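Local coordinates for GTP pyrophosphokinase YjbM (Bacillus subtilis, PDB 5DEC), which makes the alarmone (p)ppGpp by transferring pyrophosphate from ATP to GTP or GDP, as an allosterically regulated homotetramer, at residues A153-F156 / W157-E161; C87-V90 / D91-Q94; R179-R182 / A183-A186; A23-E26 / L27-K30; E14-L17 / V18-Q22. All coordinates share one frame; numbering follows the deposited sequence.

All five are local contacts, four within helices and one at the turn into a helix. Contacts 1, 2 and 4 are largely buried, whereas contacts 3 and 5 keep part of their surface in solvent. Contacts 4 and 5 are successive pieces of helix 11-38, and both meet a third subunit. Contacts 1, 2 and 3 all meet the second subunit. Contact 1 touches contact 2 through Met154 and Ile93, and contact 3 through Trp157. Their chemistry differs: hydroxyls doubling helix bonds in contacts 1 and 3, a buried carboxylate in contact 2, an ion pair in contact 4, and aromatic packing across a proline kink in contact 5.

Contact 1 of 5, residues A153-F156 / W157-E161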
loop_
_atom_site.group_PDB
_atom_site.type_symbol
_atom_site.label_atom_id
_atom_site.label_comp_id
_atom_site.label_asym_id
_atom_site.label_seq_id
_atom_site.Cartn_x
_atom_site.Cartn_y
_atom_site.Cartn_z
ATOM N N ALA B 153 20.862 10.558 -8.994
ATOM C CA ALA B 153 21.190 11.794 -9.690
ATOM C C ALA B 153 20.790 11.744 -11.166
ATOM O O ALA B 153 20.264 12.718 -11.704
ATOM C CB ALA B 153 22.683 12.086 -9.548
ATOM N N MET B 154 21.048 10.608 -11.818
ATOM C CA MET B 154 20.553 10.343 -13.178
ATOM C C MET B 154 19.032 10.454 -13.246
ATOM O O MET B 154 18.471 10.999 -14.197
ATOM C CB MET B 154 20.947 8.928 -13.622
ATOM C CG MET B 154 22.424 8.714 -13.832
ATOM S SD MET B 154 22.867 6.956 -13.834
ATOM C CE MET B 154 21.832 6.237 -15.019
ATOM N N ASN B 155 18.361 9.857 -12.273
ATOM C CA ASN B 155 16.910 9.864 -12.283
ATOM C C ASN B 155 16.389 11.293 -12.116
ATOM O O ASN B 155 15.424 11.707 -12.763
ATOM C CB ASN B 155 16.347 8.962 -11.174
ATOM C CG ASN B 155 14.830 8.881 -11.213
ATOM O OD1 ASN B 155 14.256 8.520 -12.235
ATOM N ND2 ASN B 155 14.183 9.165 -10.092
ATOM N N PHE B 156 17.039 12.038 -11.233
ATOM C CA PHE B 156 16.656 13.438 -11.019
ATOM C C PHE B 156 16.780 14.234 -12.325
ATOM O O PHE B 156 15.829 14.905 -12.761
ATOM C CB PHE B 156 17.522 14.042 -9.906
ATOM C CG PHE B 156 17.267 15.496 -9.647
ATOM C CD1 PHE B 156 16.014 16.058 -9.865
ATOM C CD2 PHE B 156 18.269 16.292 -9.136
ATOM C CE1 PHE B 156 15.793 17.406 -9.627
ATOM C CE2 PHE B 156 18.046 17.646 -8.877
ATOM C CZ PHE B 156 16.810 18.188 -9.104
ATOM N N TRP B 157 17.949 14.157 -12.943
ATOM C CA TRP B 157 18.166 14.882 -14.212
ATOM C C TRP B 157 17.158 14.463 -15.286
ATOM O O TRP B 157 16.573 15.318 -15.971
ATOM C CB TRP B 157 19.595 14.688 -14.729
ATOM C CG TRP B 157 19.817 15.505 -15.945
ATOM C CD1 TRP B 157 20.243 16.795 -15.985
ATOM C CD2 TRP B 157 19.540 15.117 -17.305
ATOM N NE1 TRP B 157 20.291 17.237 -17.300
ATOM C CE2 TRP B 157 19.861 16.243 -18.110
ATOM C CE3 TRP B 157 19.090 13.951 -17.902
ATOM C CZ2 TRP B 157 19.728 16.188 -19.504
ATOM C CZ3 TRP B 157 18.944 13.914 -19.263
ATOM C CH2 TRP B 157 19.283 15.027 -20.063
ATOM N N ALA B 158 16.950 13.157 -15.452
ATOM C CA ALA B 158 16.038 12.679 -16.494
ATOM C C ALA B 158 14.607 13.136 -16.270
ATOM O O ALA B 158 13.849 13.370 -17.231
ATOM C CB ALA B 158 16.099 11.152 -16.603
ATOM N N THR B 159 14.215 13.231 -15.006
ATOM C CA THR B 159 12.872 13.680 -14.653
ATOM C C THR B 159 12.671 15.137 -15.051
ATOM O O THR B 159 11.602 15.520 -15.566
ATOM C CB THR B 159 12.607 13.481 -13.142
ATOM O OG1 THR B 159 12.681 12.078 -12.843
ATOM C CG2 THR B 159 11.237 14.033 -12.735
ATOM N N ILE B 160 13.694 15.957 -14.809
ATOM C CA ILE B 160 13.642 17.364 -15.200
ATOM C C ILE B 160 13.606 17.502 -16.709
ATOM O O ILE B 160 12.808 18.276 -17.260
ATOM C CB ILE B 160 14.860 18.152 -14.667
ATOM C CG1 ILE B 160 14.884 18.175 -13.135
ATOM C CG2 ILE B 160 14.840 19.583 -15.195
ATOM C CD1 ILE B 160 13.669 18.814 -12.517
ATOM N N GLU B 161 14.471 16.758 -17.398
ATOM C CA GLU B 161 14.460 16.807 -18.854
ATOM C C GLU B 161 13.101 16.403 -19.437
ATOM O O GLU B 161 12.626 16.984 -20.431
ATOM C CB GLU B 161 15.538 15.900 -19.454
ATOM C CG GLU B 161 15.404 15.857 -20.975
ATOM C CD GLU B 161 16.215 14.763 -21.619
ATOM O OE1 GLU B 161 17.165 15.081 -22.362
ATOM O OE2 GLU B 161 15.908 13.580 -21.359
HETATM O O HOH W 1 11.645 11.282 -10.061
#
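Trp157 N reaches back to Ala153 O at 3.0 Å, Ala158 N to Met154 O and Ile160 N to Phe156 O, the regular i to i+4 bonds of an unbroken alpha helix. One rung of this ladder is doubled. Asn155 O receives Thr159 N, and on the opposite face of its carbonyl plane it also receives the hydroxyl, OG1 of Thr159 lying 2.8 Å from Asn155 O. With OG1 beside the backbone N and anti to the carbonyl carbon (chi1 -62°), the Thr159 hydroxyl is turned back onto the preceding turn. It also accepts from a water 3.1 Å from Thr159 OG1, and the same water takes a weak bond from Asn155 ND2. The other end of that amide, OD1, is held by Arg150 NH1. This helix, 152-167, serves two nucleotide sites of the synthetase: Asn155 belongs to the allosteric alarmone site shared between neighbouring subunits, and Ala158 to Glu161 belong to the product site. One residue on, Phe156 and Ile160 lie side by side and point the same way, Phe156 CE1 touching Ile160 CG1 at 3.7 Å. The second subunit packs on both, with its Leu152 against Phe156 and its Gln88 against Ile160. Trp157 leads off in another direction; Glu161 CB sits 3.9 Å above one face of its ring, toward the rim. The indole NE1 is bonded to Leu180 O, and Glu161 OE1 pairs with Lys119 and Ser121.

Contact 2 of 5, residues C87-V90 / D91-Q94; sequences CQFV and DDIQ
Asp92 doubles back on the turn that leads into its own helix, starting with CB, which lies 3.1 Å from Phe89 O and 3.6 Å from Cys87 CB. CG stands beside the backbone N (chi1 -71°), a setting that aims the carboxylate at the Phe89 backbone. There OD2 accepts the Phe89 N-H, with Phe89 N 3.1 Å from Asp92 OD2 and 42° out of the carboxylate plane. The same pair is tied in the reverse sense, Asp92 N giving to Phe89 O at 2.9 Å; together they close the first turn of helix 90-102, the side-chain bond as in one half of a capping box. OD2 also meets the rim of the Phe89 ring near its plane, 3.6 Å from CD2, and a water on Gln88 N donates to it weakly. His44 NE2 is a further partner of OD2, while OD1 forms a salt bridge with Arg198. Were Asp92 exchanged for an alanine, Phe89 N would probably lose its acceptor and Arg198 its counter-charge. One residue on, Ile93 N bonds to Val90 O at 3.1 Å, and Ile93 CG1 packs on Cys87 SG. The turn joins strand 81-87 to the helix: Ile93 and Val90 lie on strand 139-151, and Phe89 meets helix 174-202 and Ile160 of the second subunit.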
loop_
_atom_site.group_PDB
_atom_site.type_symbol
_atom_site.label_atom_id
_atom_site.label_comp_id
_atom_site.label_asym_id
_atom_site.label_seq_id
_atom_site.Cartn_x
_atom_site.Cartn_y
_atom_site.Cartn_z
ATOM N N CYS B 87 19.389 3.504 -7.840
ATOM C CA CYS B 87 20.512 3.052 -7.025
ATOM C C CYS B 87 21.310 4.237 -6.488
ATOM O O CYS B 87 21.386 5.270 -7.131
ATOM C CB CYS B 87 21.434 2.147 -7.854
ATOM S SG CYS B 87 20.581 0.849 -8.772
ATOM N N GLN B 88 21.939 4.061 -5.334
ATOM C CA GLN B 88 22.771 5.100 -4.734
ATOM C C GLN B 88 24.051 5.354 -5.506
ATOM O O GLN B 88 24.423 6.503 -5.739
ATOM C CB GLN B 88 23.104 4.697 -3.313
ATOM C CG GLN B 88 23.491 5.812 -2.402
ATOM C CD GLN B 88 23.318 5.405 -0.959
ATOM O OE1 GLN B 88 23.977 4.488 -0.485
ATOM N NE2 GLN B 88 22.403 6.065 -0.261
ATOM N N PHE B 89 24.730 4.281 -5.898
ATOM C CA PHE B 89 26.040 4.390 -6.551
ATOM C C PHE B 89 26.033 3.800 -7.960
ATOM O O PHE B 89 25.293 2.849 -8.248
ATOM C CB PHE B 89 27.125 3.684 -5.719
ATOM C CG PHE B 89 27.282 4.236 -4.339
ATOM C CD1 PHE B 89 28.009 5.398 -4.122
ATOM C CD2 PHE B 89 26.688 3.607 -3.251
ATOM C CE1 PHE B 89 28.154 5.915 -2.834
ATOM C CE2 PHE B 89 26.822 4.124 -1.961
ATOM C CZ PHE B 89 27.553 5.279 -1.751
ATOM N N VAL B 90 26.869 4.352 -8.832
ATOM C CA VAL B 90 27.010 3.842 -10.185
ATOM C C VAL B 90 27.339 2.342 -10.200
ATOM O O VAL B 90 26.812 1.599 -11.041
ATOM C CB VAL B 90 28.094 4.632 -10.957
ATOM C CG1 VAL B 90 28.469 3.929 -12.240
ATOM C CG2 VAL B 90 27.605 6.041 -11.245
ATOM N N ASP B 91 28.176 1.885 -9.262
ATOM C CA ASP B 91 28.563 0.465 -9.236
ATOM C C ASP B 91 27.397 -0.439 -8.809
ATOM O O ASP B 91 27.395 -1.641 -9.082
ATOM C CB ASP B 91 29.762 0.243 -8.321
ATOM C CG ASP B 91 30.657 -0.891 -8.803
ATOM O OD1 ASP B 91 30.302 -2.071 -8.584
ATOM O OD2 ASP B 91 31.702 -0.598 -9.427
ATOM N N ASP B 92 26.405 0.139 -8.146
ATOM C CA ASP B 92 25.209 -0.617 -7.805
ATOM C C ASP B 92 24.472 -1.073 -9.048
ATOM O O ASP B 92 23.765 -2.076 -9.011
ATOM C CB ASP B 92 24.265 0.201 -6.930
ATOM C CG ASP B 92 24.791 0.386 -5.536
ATOM O OD1 ASP B 92 25.559 -0.496 -5.093
ATOM O OD2 ASP B 92 24.423 1.395 -4.884
ATOM N N ILE B 93 24.619 -0.332 -10.141
ATOM C CA ILE B 93 23.869 -0.637 -11.354
ATOM C C ILE B 93 24.286 -1.988 -11.948
ATOM O O ILE B 93 23.442 -2.802 -12.290
ATOM C CB ILE B 93 24.022 0.486 -12.381
ATOM C CG1 ILE B 93 23.338 1.736 -11.833
ATOM C CG2 ILE B 93 23.383 0.110 -13.715
ATOM C CD1 ILE B 93 23.547 2.952 -12.664
ATOM N N GLN B 94 25.588 -2.245 -12.006
ATOM C CA GLN B 94 26.085 -3.513 -12.518
ATOM C C GLN B 94 25.614 -4.661 -11.627
ATOM O O GLN B 94 25.300 -5.737 -12.122
ATOM C CB GLN B 94 27.620 -3.488 -12.617
ATOM C CG GLN B 94 28.231 -4.757 -13.207
ATOM C CD GLN B 94 27.770 -5.035 -14.628
ATOM O OE1 GLN B 94 27.488 -4.115 -15.400
ATOM N NE2 GLN B 94 27.681 -6.316 -14.978
HETATM O O HOH W 2 21.422 1.831 -3.541
HETATM O O HOH W 3 27.767 -0.056 -13.067
#

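Contact 3 of 5, residues R179-R182 / A183-A186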
loop_
_atom_site.group_PDB
_atom_site.type_symbol
_atom_site.label_atom_id
_atom_site.label_comp_id
_atom_site.label_asym_id
_atom_site.label_seq_id
_atom_site.Cartn_x
_atom_site.Cartn_y
_atom_site.Cartn_z
ATOM N N ARG B 179 21.743 24.996 -20.263
ATOM C CA ARG B 179 21.766 24.782 -18.806
ATOM C C ARG B 179 21.411 23.358 -18.383
ATOM O O ARG B 179 21.976 22.817 -17.417
ATOM C CB ARG B 179 20.826 25.787 -18.173
ATOM C CG ARG B 179 21.449 27.202 -18.294
ATOM C CD ARG B 179 20.543 28.301 -17.750
ATOM N NE ARG B 179 21.303 29.491 -17.373
ATOM C CZ ARG B 179 21.576 30.508 -18.174
ATOM N NH1 ARG B 179 21.216 30.471 -19.452
ATOM N NH2 ARG B 179 22.270 31.543 -17.707
ATOM N N LEU B 180 20.473 22.757 -19.111
ATOM C CA LEU B 180 20.094 21.362 -18.889
ATOM C C LEU B 180 21.283 20.463 -19.140
ATOM O O LEU B 180 21.514 19.505 -18.416
ATOM C CB LEU B 180 18.948 20.977 -19.824
ATOM C CG LEU B 180 18.220 19.674 -19.557
ATOM C CD1 LEU B 180 17.707 19.621 -18.147
ATOM C CD2 LEU B 180 17.101 19.496 -20.596
ATOM N N GLN B 181 22.052 20.793 -20.181
ATOM C CA GLN B 181 23.264 20.046 -20.475
ATOM C C GLN B 181 24.288 20.249 -19.353
ATOM O O GLN B 181 24.954 19.295 -18.940
ATOM C CB GLN B 181 23.835 20.462 -21.842
ATOM C CG GLN B 181 25.280 20.051 -22.083
ATOM C CD GLN B 181 25.463 18.550 -22.221
ATOM O OE1 GLN B 181 24.565 17.847 -22.674
ATOM N NE2 GLN B 181 26.637 18.055 -21.845
ATOM N N ARG B 182 24.413 21.473 -18.831
ATOM C CA ARG B 182 25.318 21.670 -17.680
ATOM C C ARG B 182 24.868 20.879 -16.461
ATOM O O ARG B 182 25.706 20.361 -15.693
ATOM C CB ARG B 182 25.440 23.137 -17.244
ATOM C CG ARG B 182 26.209 24.070 -18.150
ATOM C CD ARG B 182 26.753 25.238 -17.281
ATOM N NE ARG B 182 27.995 25.702 -17.888
ATOM C CZ ARG B 182 29.215 25.622 -17.363
ATOM N NH1 ARG B 182 29.444 25.144 -16.133
ATOM N NH2 ARG B 182 30.214 26.086 -18.080
ATOM N N ALA B 183 23.556 20.805 -16.255
ATOM C CA ALA B 183 23.042 20.053 -15.114
ATOM C C ALA B 183 23.383 18.577 -15.257
ATOM O O ALA B 183 23.670 17.907 -14.254
ATOM C CB ALA B 183 21.517 20.253 -14.950
ATOM N N SER B 184 23.351 18.053 -16.484
ATOM C CA SER B 184 23.685 16.634 -16.665
ATOM C C SER B 184 25.138 16.347 -16.317
ATOM O O SER B 184 25.462 15.298 -15.756
ATOM C CB SER B 184 23.383 16.149 -18.094
ATOM O OG SER B 184 24.407 16.470 -19.012
ATOM N N GLU B 185 26.023 17.274 -16.665
ATOM C CA GLU B 185 27.432 17.131 -16.303
ATOM C C GLU B 185 27.621 17.243 -14.796
ATOM O O GLU B 185 28.410 16.512 -14.209
ATOM C CB GLU B 185 28.281 18.197 -17.030
ATOM C CG GLU B 185 28.428 17.886 -18.526
ATOM C CD GLU B 185 28.739 19.109 -19.382
ATOM O OE1 GLU B 185 28.998 20.197 -18.819
ATOM O OE2 GLU B 185 28.697 18.982 -20.624
ATOM N N ALA B 186 26.904 18.170 -14.169
ATOM C CA ALA B 186 26.959 18.317 -12.730
ATOM C C ALA B 186 26.457 17.048 -12.023
ATOM O O ALA B 186 27.048 16.621 -11.022
ATOM C CB ALA B 186 26.157 19.546 -12.289
#
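Ala183 N bonds to Arg179 O at 2.8 Å, one of four i to i+4 bonds in this alpha-helical piece of the long C-terminal helix 174-202. Arg179 itself forms a salt bridge with Glu200 of the second subunit. The Ala183 methyl lies over the turn before it, CB 3.5 Å from Leu180 O. It touches Trp157 of helix 152-167 and Met194 of the second subunit. Ser184 bonds twice to that preceding turn. Its N gives to Leu180 O at 3.0 Å, and its hydroxyl gives to Gln181 O, with OG 2.9 Å from that oxygen and only 18° from the carbonyl plane. OG lies between the backbone N and the carbonyl carbon (chi1 82°), close enough to the helix to reach back three residues; it also has a weak bond to the backbone of Ser121 at the product site. Glu185 N is the second donor on Gln181 O, at 3.2 Å. The Glu185 side chain leans back over the same turn, its carboxylate plane 72° from the Gln181 amide, whose N and O assignment is doubtful. Ala186 closes the walk, its N bonded to Arg182 O at 2.9 Å and its CB 3.5 Å from that same oxygen.

Contact 4 of 5, residues A23-E26 / L27-K30; sequences AVEE and LKVK
Lys28 runs back along the preceding turn and touches both Val24 and Glu25. Its N bonds to Val24 O at 2.8 Å, and its CG lies 3.4 Å from that same oxygen. Farther out, Lys28 CD rests on Val24 CG1 at 3.8 Å. A bend at chi3 (62°) then lifts the ammonium group to the Glu25 carboxylate, which is itself folded over at chi2 (-48°). The two side chains run alongside each other, and Lys28 NZ faces both carboxylate oxygens, Glu25 OE1 and OE2, each at 3.5 Å, with the rather long salt bridge made to OE2. With an alanine in place of Lys28, Glu25 would probably be left without its charged mate and Val24 CG1 would lose the methylene packed on it. Lys28, Val29 and Lys30 belong to the allosteric alarmone site, on a helix, 11-38, that lies against the sheet. Leu27 is one of its residues on the sheet, set on strands 126-136, 81-87 and 139-151. Leu27 N bonds to Ala23 O at 2.9 Å, and its CB lies 3.4 Å from that oxygen. Glu26 joins the next turn through its backbone, Lys30 N giving to Glu26 O at 3.1 Å. The Glu26 carboxylate looks outside the contact, bonded to Tyr132 OH and Gln22 NE2, while Lys30 NZ pairs with Asp105 and with Glu26 of the third subunit.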
loop_
_atom_site.group_PDB
_atom_site.type_symbol
_atom_site.label_atom_id
_atom_site.label_comp_id
_atom_site.label_asym_id
_atom_site.label_seq_id
_atom_site.Cartn_x
_atom_site.Cartn_y
_atom_site.Cartn_z
ATOM N N ALA B 23 1.381 -7.134 -14.456
ATOM C CA ALA B 23 2.811 -7.456 -14.552
ATOM C C ALA B 23 3.656 -6.460 -13.759
ATOM O O ALA B 23 4.574 -6.838 -13.016
ATOM C CB ALA B 23 3.251 -7.478 -15.998
ATOM N N VAL B 24 3.349 -5.179 -13.924
ATOM C CA VAL B 24 4.043 -4.133 -13.163
ATOM C C VAL B 24 3.879 -4.307 -11.655
ATOM O O VAL B 24 4.859 -4.230 -10.910
ATOM C CB VAL B 24 3.559 -2.731 -13.609
ATOM C CG1 VAL B 24 4.072 -1.642 -12.663
ATOM C CG2 VAL B 24 4.030 -2.472 -15.037
ATOM N N GLU B 25 2.662 -4.572 -11.175
ATOM C CA GLU B 25 2.497 -4.740 -9.720
ATOM C C GLU B 25 3.254 -5.963 -9.178
ATOM O O GLU B 25 3.771 -5.954 -8.036
ATOM C CB GLU B 25 1.014 -4.864 -9.334
ATOM C CG GLU B 25 0.200 -3.589 -9.555
ATOM C CD GLU B 25 0.877 -2.337 -8.997
ATOM O OE1 GLU B 25 1.309 -2.330 -7.829
ATOM O OE2 GLU B 25 0.970 -1.343 -9.737
ATOM N N GLU B 26 3.279 -7.041 -9.955
ATOM C CA GLU B 26 3.993 -8.242 -9.512
ATOM C C GLU B 26 5.491 -7.979 -9.459
ATOM O O GLU B 26 6.150 -8.322 -8.493
ATOM C CB GLU B 26 3.677 -9.430 -10.422
ATOM C CG GLU B 26 2.213 -9.902 -10.262
ATOM C CD GLU B 26 1.869 -11.161 -11.038
ATOM O OE1 GLU B 26 2.795 -11.881 -11.485
ATOM O OE2 GLU B 26 0.653 -11.428 -11.197
ATOM N N LEU B 27 6.020 -7.346 -10.497
ATOM C CA LEU B 27 7.438 -7.035 -10.551
ATOM C C LEU B 27 7.846 -5.995 -9.515
ATOM O O LEU B 27 8.961 -6.041 -9.005
ATOM C CB LEU B 27 7.821 -6.573 -11.955
ATOM C CG LEU B 27 7.974 -7.721 -12.951
ATOM C CD1 LEU B 27 8.035 -7.163 -14.371
ATOM C CD2 LEU B 27 9.223 -8.543 -12.639
ATOM N N LYS B 28 6.963 -5.050 -9.196
ATOM C CA LYS B 28 7.287 -4.096 -8.126
ATOM C C LYS B 28 7.536 -4.786 -6.797
ATOM O O LYS B 28 8.522 -4.501 -6.118
ATOM C CB LYS B 28 6.167 -3.057 -7.951
ATOM C CG LYS B 28 6.307 -1.904 -8.945
ATOM C CD LYS B 28 5.033 -1.078 -9.056
ATOM C CE LYS B 28 4.638 -0.418 -7.761
ATOM N NZ LYS B 28 3.451 0.452 -8.025
ATOM N N VAL B 29 6.644 -5.694 -6.409
ATOM C CA VAL B 29 6.811 -6.356 -5.126
ATOM C C VAL B 29 8.058 -7.244 -5.128
ATOM O O VAL B 29 8.785 -7.341 -4.118
ATOM C CB VAL B 29 5.563 -7.197 -4.759
ATOM C CG1 VAL B 29 5.816 -8.030 -3.494
ATOM C CG2 VAL B 29 4.411 -6.284 -4.561
ATOM N N LYS B 30 8.291 -7.904 -6.260
ATOM C CA LYS B 30 9.485 -8.737 -6.405
ATOM C C LYS B 30 10.755 -7.908 -6.236
ATOM O O LYS B 30 11.602 -8.219 -5.421
ATOM C CB LYS B 30 9.484 -9.436 -7.766
ATOM C CG LYS B 30 8.530 -10.671 -7.821
ATOM C CD LYS B 30 8.297 -11.118 -9.254
ATOM C CE LYS B 30 7.412 -12.387 -9.345
ATOM N NZ LYS B 30 8.159 -13.570 -8.857
#

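Contact 5 of 5, residues E14-L17 / V18-Q22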
loop_
_atom_site.group_PDB
_atom_site.type_symbol
_atom_site.label_atom_id
_atom_site.label_comp_id
_atom_site.label_asym_id
_atom_site.label_seq_id
_atom_site.Cartn_x
_atom_site.Cartn_y
_atom_site.Cartn_z
ATOM N N GLU B 14 -8.695 -0.330 -21.747
ATOM C CA GLU B 14 -8.477 -0.600 -20.340
ATOM C C GLU B 14 -8.444 -2.101 -20.105
ATOM O O GLU B 14 -7.769 -2.578 -19.197
ATOM C CB GLU B 14 -9.573 0.062 -19.499
ATOM C CG GLU B 14 -9.097 0.686 -18.192
ATOM C CD GLU B 14 -8.021 1.745 -18.375
ATOM O OE1 GLU B 14 -7.959 2.380 -19.452
ATOM O OE2 GLU B 14 -7.238 1.949 -17.424
ATOM N N ARG B 15 -9.127 -2.846 -20.968
ATOM C CA ARG B 15 -9.064 -4.296 -20.923
ATOM C C ARG B 15 -7.726 -4.780 -21.504
ATOM O O ARG B 15 -7.164 -5.765 -21.028
ATOM C CB ARG B 15 -10.277 -4.904 -21.658
ATOM C CG ARG B 15 -10.000 -6.058 -22.609
ATOM C CD ARG B 15 -11.214 -6.332 -23.514
ATOM N NE ARG B 15 -12.453 -6.469 -22.743
ATOM C CZ ARG B 15 -13.578 -5.800 -22.989
ATOM N NH1 ARG B 15 -13.646 -4.948 -24.007
ATOM N NH2 ARG B 15 -14.643 -5.991 -22.219
ATOM N N PHE B 16 -7.210 -4.070 -22.505
ATOM C CA PHE B 16 -5.902 -4.370 -23.104
ATOM C C PHE B 16 -4.749 -4.140 -22.119
ATOM O O PHE B 16 -3.729 -4.820 -22.166
ATOM C CB PHE B 16 -5.688 -3.501 -24.348
ATOM C CG PHE B 16 -4.289 -3.558 -24.922
ATOM C CD1 PHE B 16 -3.865 -4.656 -25.653
ATOM C CD2 PHE B 16 -3.416 -2.491 -24.764
ATOM C CE1 PHE B 16 -2.588 -4.703 -26.183
ATOM C CE2 PHE B 16 -2.140 -2.532 -25.295
ATOM C CZ PHE B 16 -1.728 -3.640 -26.007
ATOM N N LEU B 17 -4.909 -3.161 -21.244
ATOM C CA LEU B 17 -3.828 -2.753 -20.357
ATOM C C LEU B 17 -3.799 -3.521 -19.040
ATOM O O LEU B 17 -2.808 -3.461 -18.305
ATOM C CB LEU B 17 -3.941 -1.258 -20.074
ATOM C CG LEU B 17 -3.734 -0.347 -21.287
ATOM C CD1 LEU B 17 -3.902 1.095 -20.867
ATOM C CD2 LEU B 17 -2.349 -0.549 -21.902
ATOM N N VAL B 18 -4.884 -4.233 -18.743
ATOM C CA VAL B 18 -4.988 -4.984 -17.489
ATOM C C VAL B 18 -3.777 -5.906 -17.243
ATOM O O VAL B 18 -3.178 -5.850 -16.166
ATOM C CB VAL B 18 -6.287 -5.821 -17.430
ATOM C CG1 VAL B 18 -6.180 -6.869 -16.356
ATOM C CG2 VAL B 18 -7.498 -4.928 -17.171
ATOM N N PRO B 19 -3.388 -6.728 -18.237
ATOM C CA PRO B 19 -2.215 -7.577 -17.971
ATOM C C PRO B 19 -0.933 -6.779 -17.732
ATOM O O PRO B 19 -0.081 -7.221 -16.959
ATOM C CB PRO B 19 -2.063 -8.400 -19.253
ATOM C CG PRO B 19 -3.357 -8.264 -19.970
ATOM C CD PRO B 19 -3.919 -6.948 -19.594
ATOM N N TYR B 20 -0.788 -5.648 -18.416
ATOM C CA TYR B 20 0.404 -4.821 -18.251
ATOM C C TYR B 20 0.467 -4.271 -16.841
ATOM O O TYR B 20 1.533 -4.261 -16.215
ATOM C CB TYR B 20 0.419 -3.674 -19.265
ATOM C CG TYR B 20 0.659 -4.162 -20.664
ATOM C CD1 TYR B 20 1.955 -4.346 -21.143
ATOM C CD2 TYR B 20 -0.408 -4.483 -21.506
ATOM C CE1 TYR B 20 2.183 -4.802 -22.429
ATOM C CE2 TYR B 20 -0.187 -4.936 -22.786
ATOM C CZ TYR B 20 1.106 -5.098 -23.244
ATOM O OH TYR B 20 1.321 -5.559 -24.518
ATOM N N ARG B 21 -0.669 -3.795 -16.336
ATOM C CA ARG B 21 -0.724 -3.299 -14.962
ATOM C C ARG B 21 -0.404 -4.370 -13.931
ATOM O O ARG B 21 0.277 -4.103 -12.933
ATOM C CB ARG B 21 -2.096 -2.692 -14.651
ATOM C CG ARG B 21 -2.347 -1.410 -15.382
ATOM C CD ARG B 21 -3.606 -0.714 -14.899
ATOM N NE ARG B 21 -3.882 0.411 -15.777
ATOM C CZ ARG B 21 -4.846 0.436 -16.687
ATOM N NH1 ARG B 21 -5.659 -0.604 -16.835
ATOM N NH2 ARG B 21 -5.001 1.514 -17.445
ATOM N N GLN B 22 -0.922 -5.573 -14.148
ATOM C CA GLN B 22 -0.682 -6.665 -13.211
ATOM C C GLN B 22 0.801 -7.096 -13.268
ATOM O O GLN B 22 1.420 -7.362 -12.244
ATOM C CB GLN B 22 -1.627 -7.842 -13.510
ATOM C CG GLN B 22 -1.474 -9.054 -12.559
ATOM C CD GLN B 22 -1.805 -8.749 -11.108
ATOM O OE1 GLN B 22 -2.559 -7.823 -10.809
ATOM N NE2 GLN B 22 -1.250 -9.539 -10.195
#
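Phe16 with Tyr20, and Leu17 with Arg21, make an i to i+4 packing contact in the N-terminal part of helix 11-38, partly buried and spanning a kink. The aromatic pair is oblique, with ring planes at 47° and centroids 5.3 Å apart. Tyr20 CE2 comes over one face of Phe16, 3.8 Å from Phe16 CZ. Phe16 CG is anti to its backbone N (chi1 171°) whereas Tyr20 CG lies beside its own (chi1 -70°), which brings the tyrosine ring back toward the phenylalanine. The rim of the Tyr20 ring faces the backbone, CD2 lying 3.4 Å from Phe16 O. On the next rung Arg21 N gives a bond of 2.9 Å to Leu17 O. The extended Arg21 side chain then runs back over Leu17, whose CB sits 3.5 Å from the guanidinium plane, under one face. A salt bridge from Glu14 to Arg21 is modelled, but Glu14 is poorly ordered and the placing of both groups is doubtful. Outside the segments, Leu17 packs on helix 57-66, and Tyr20 and Arg21 on Val54, a product-site residue. Pro19 has no N-H to give to Arg15 O, and its CD sits 3.3 Å from Phe16 O, which receives no bond from Tyr20 N. Val18 N bonds weakly to Glu14 O at 3.4 Å. Bonds missing around a proline inside a continuous helix are the mark of a proline kink.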